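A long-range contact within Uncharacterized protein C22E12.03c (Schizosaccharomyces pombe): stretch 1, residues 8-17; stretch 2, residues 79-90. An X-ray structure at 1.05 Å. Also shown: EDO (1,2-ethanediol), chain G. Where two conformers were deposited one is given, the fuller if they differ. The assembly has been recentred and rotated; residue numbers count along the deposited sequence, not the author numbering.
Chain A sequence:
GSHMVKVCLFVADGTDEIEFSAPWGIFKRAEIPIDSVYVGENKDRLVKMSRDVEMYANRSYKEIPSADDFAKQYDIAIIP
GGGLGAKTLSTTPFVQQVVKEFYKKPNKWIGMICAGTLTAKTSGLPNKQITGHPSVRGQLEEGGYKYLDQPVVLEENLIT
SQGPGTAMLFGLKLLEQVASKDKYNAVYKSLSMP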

# COMPACT_ATOMS: atom_id res chain seq x y z
N CYS A 8 -16.45 4.52 -1.83
CA CYS A 8 -16.01 4.10 -3.16
C CYS A 8 -14.55 4.51 -3.35
O CYS A 8 -14.24 5.71 -3.28
CB CYS A 8 -16.83 4.80 -4.24
SG CYS A 8 -16.18 4.58 -5.89
N LEU A 9 -13.70 3.53 -3.61
CA LEU A 9 -12.32 3.79 -4.01
C LEU A 9 -12.26 3.55 -5.52
O LEU A 9 -12.33 2.43 -6.00
CB LEU A 9 -11.41 2.85 -3.22
CG LEU A 9 -9.94 2.97 -3.41
CD1 LEU A 9 -9.36 4.31 -3.51
CD2 LEU A 9 -9.19 2.12 -2.42
N PHE A 10 -12.19 4.66 -6.27
CA PHE A 10 -12.05 4.52 -7.72
C PHE A 10 -10.70 3.94 -8.06
O PHE A 10 -9.69 4.18 -7.39
CB PHE A 10 -12.21 5.89 -8.40
CG PHE A 10 -13.62 6.38 -8.50
CD1 PHE A 10 -14.54 5.74 -9.31
CD2 PHE A 10 -14.05 7.53 -7.84
CE1 PHE A 10 -15.83 6.23 -9.47
CE2 PHE A 10 -15.33 8.02 -8.01
CZ PHE A 10 -16.23 7.38 -8.83
N VAL A 11 -10.65 3.25 -9.20
CA VAL A 11 -9.43 2.60 -9.66
C VAL A 11 -9.49 2.51 -11.17
O VAL A 11 -10.56 2.30 -11.74
CB VAL A 11 -9.21 1.23 -8.98
CG1 VAL A 11 -10.26 0.20 -9.40
CG2 VAL A 11 -7.80 0.69 -9.16
N ALA A 12 -8.35 2.65 -11.82
CA ALA A 12 -8.24 2.56 -13.26
C ALA A 12 -6.97 1.79 -13.58
O ALA A 12 -6.08 1.66 -12.74
CB ALA A 12 -8.18 3.97 -13.85
N ASP A 13 -6.81 1.36 -14.83
CA ASP A 13 -5.49 0.92 -15.24
C ASP A 13 -4.51 2.06 -15.00
O ASP A 13 -4.77 3.21 -15.34
CB ASP A 13 -5.54 0.46 -16.71
CG ASP A 13 -6.44 -0.72 -16.87
OD1 ASP A 13 -6.20 -1.76 -16.26
OD2 ASP A 13 -7.52 -0.57 -17.50
N GLY A 14 -3.37 1.74 -14.38
CA GLY A 14 -2.41 2.79 -14.08
C GLY A 14 -2.57 3.40 -12.69
O GLY A 14 -1.79 4.31 -12.35
N THR A 15 -3.53 2.93 -11.87
CA THR A 15 -3.63 3.46 -10.51
C THR A 15 -2.46 2.96 -9.66
O THR A 15 -2.09 1.77 -9.71
CB THR A 15 -4.98 3.04 -9.87
OG1 THR A 15 -6.04 3.77 -10.51
CG2 THR A 15 -5.00 3.29 -8.38
N ASP A 16 -1.95 3.84 -8.82
CA ASP A 16 -0.86 3.48 -7.92
C ASP A 16 -1.28 2.49 -6.83
O ASP A 16 -2.25 2.72 -6.11
CB ASP A 16 -0.29 4.74 -7.28
CG ASP A 16 0.88 4.43 -6.43
OD1 ASP A 16 1.94 4.14 -7.02
OD2 ASP A 16 0.76 4.47 -5.19
N GLU A 17 -0.48 1.45 -6.68
CA GLU A 17 -0.77 0.40 -5.69
C GLU A 17 -0.74 0.92 -4.26
O GLU A 17 -1.58 0.51 -3.42
CB GLU A 17 0.23 -0.74 -5.81
CG GLU A 17 0.20 -1.54 -7.10
CD GLU A 17 1.01 -1.02 -8.27
OE1 GLU A 17 1.35 0.21 -8.30
OE2 GLU A 17 1.29 -1.82 -9.17
N ILE A 79 -10.10 9.19 -5.02
CA ILE A 79 -9.42 9.19 -6.29
C ILE A 79 -7.94 9.09 -6.00
O ILE A 79 -7.29 10.03 -5.47
CB ILE A 79 -9.74 10.43 -7.15
CG1 ILE A 79 -11.25 10.62 -7.19
CG2 ILE A 79 -9.23 10.19 -8.57
CD1 ILE A 79 -11.72 11.84 -7.92
N PRO A 80 -7.39 7.90 -6.26
CA PRO A 80 -5.96 7.73 -6.07
C PRO A 80 -5.17 8.22 -7.29
O PRO A 80 -5.75 8.56 -8.33
CB PRO A 80 -5.84 6.21 -5.88
CG PRO A 80 -6.98 5.66 -6.73
CD PRO A 80 -8.07 6.65 -6.64
N GLY A 81 -3.84 8.22 -7.14
CA GLY A 81 -2.95 8.68 -8.20
C GLY A 81 -2.29 7.56 -8.97
O GLY A 81 -2.88 6.52 -9.21
N GLY A 82 -1.04 7.81 -9.34
CA GLY A 82 -0.42 7.11 -10.45
C GLY A 82 -0.70 7.87 -11.73
O GLY A 82 -1.83 8.30 -11.96
N GLY A 83 0.30 8.08 -12.59
CA GLY A 83 0.11 9.00 -13.71
C GLY A 83 -1.03 8.59 -14.64
O GLY A 83 -1.90 9.41 -14.97
N LEU A 84 -1.00 7.35 -15.12
CA LEU A 84 -2.01 6.91 -16.06
C LEU A 84 -3.37 6.82 -15.37
O LEU A 84 -4.39 7.23 -15.93
CB LEU A 84 -1.61 5.58 -16.71
CG LEU A 84 -2.67 4.90 -17.58
CD1 LEU A 84 -3.12 5.77 -18.75
CD2 LEU A 84 -2.19 3.53 -18.01
N GLY A 85 -3.43 6.22 -14.17
CA GLY A 85 -4.70 6.08 -13.50
C GLY A 85 -5.39 7.40 -13.26
O GLY A 85 -6.59 7.56 -13.46
N ALA A 86 -4.60 8.38 -12.82
CA ALA A 86 -5.14 9.71 -12.56
C ALA A 86 -5.58 10.37 -13.87
O ALA A 86 -6.55 11.14 -13.85
CB ALA A 86 -4.08 10.56 -11.87
N LYS A 87 -4.81 10.20 -14.97
CA LYS A 87 -5.21 10.77 -16.24
C LYS A 87 -6.59 10.24 -16.59
O LYS A 87 -7.51 11.03 -16.91
CB LYS A 87 -4.19 10.42 -17.31
CG LYS A 87 -4.60 10.91 -18.69
CD LYS A 87 -3.56 10.57 -19.76
CE LYS A 87 -3.60 11.52 -20.94
NZ LYS A 87 -4.98 11.87 -21.35
N THR A 88 -6.78 8.94 -16.48
CA THR A 88 -8.07 8.37 -16.82
C THR A 88 -9.17 8.87 -15.90
O THR A 88 -10.22 9.35 -16.34
CB THR A 88 -7.96 6.86 -16.81
OG1 THR A 88 -7.09 6.50 -17.86
CG2 THR A 88 -9.28 6.21 -16.98
N LEU A 89 -8.95 8.76 -14.58
CA LEU A 89 -10.04 9.12 -13.65
C LEU A 89 -10.40 10.59 -13.76
O LEU A 89 -11.58 10.95 -13.76
CB LEU A 89 -9.65 8.72 -12.22
CG LEU A 89 -9.53 7.22 -11.96
CD1 LEU A 89 -9.01 6.95 -10.57
CD2 LEU A 89 -10.84 6.50 -12.18
N SER A 90 -9.39 11.45 -13.83
CA SER A 90 -9.61 12.89 -13.83
C SER A 90 -10.36 13.33 -15.09
O SER A 90 -10.97 14.41 -15.07
CB SER A 90 -8.33 13.69 -13.66
OG SER A 90 -7.50 13.55 -14.80
C1 EDO G . 3.24 7.80 -11.68
O1 EDO G . 3.04 7.03 -12.85
C2 EDO G . 3.11 6.75 -10.60
O2 EDO G . 3.97 7.09 -9.56
O HOH W 1 -6.41 3.94 -17.44
O HOH W 2 0.68 5.12 -14.06
O HOH W 3 -5.48 6.40 -10.18

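This is a close backbone-to-backbone contact between a turn that contains G14 and the loop and helix start of the other stretch, with glycine on both sides, held by two direct hydrogen bonds and three bridging waters and flanked by a small apolar cluster around F10, A12, I79 and L89.

The stronger direct bond runs from D16 N to G81 O, 2.9 Å long and nearly straight at 165°. The other, from G85 N to G14 O at 3.1 Å, is weak, its angle being 144°. G85 lies in the first turn of the helix, where amide groups have no earlier helical carbonyl to bind, so the carbonyl of G14 supplies an acceptor from the other stretch. Two CA-H...O contacts add to the packing: G85 CA to D13 O and T15 CA to G81 O, each 3.4 Å.

Such proximity depends on glycine. The CA atoms of G14 and G85 are 4.1 Å apart. A CB on G14 would lie 2.5 Å from L84 CB, one on G85 would lie 2.6 Å from T15 N, and one on G82 would lie 2.4 Å from G14 O. G14 and G82 also have positive phi values, 92° and 89°, at which a side chain would be jammed against the preceding carbonyl oxygen. In G14 this conformation serves the type II turn from A12 to T15, which is closed by T15 N to A12 O at 3.0 Å.

T15 braces that turn with its hydroxyl: OG1 accepts from A12 N at 2.9 Å and donates to water 3 at 2.7 Å. That water in turn donates to P80 O (2.9 Å) and G81 O (2.8 Å), so it ties the turn to the opposing loop. The methyl of the same threonine, CG2, packs 3.5 Å from P80 CG, a use of both polar and apolar branches. Water 1 links D13 O (2.8 Å) with T88 OG1 (2.7 Å), and water 2 donates to G14 O (3.1 Å) while accepting from L84 N (3.0 Å).

Earlier in stretch 1, apolar side chains take over. A12 is small enough to sit against the helix, with CB 4.0 Å from L89 CG and 3.9 Å from G85 O. L89 CD1 also lies 4.0 Å from F10 CB, and the F10 ring meets I79 obliquely, F10 CD2 to I79 CG1 at 4.2 Å. Lacking an amide hydrogen, P80 cannot donate to F10 O; its CD lies 3.0 Å from that oxygen, which is buried without a polar partner.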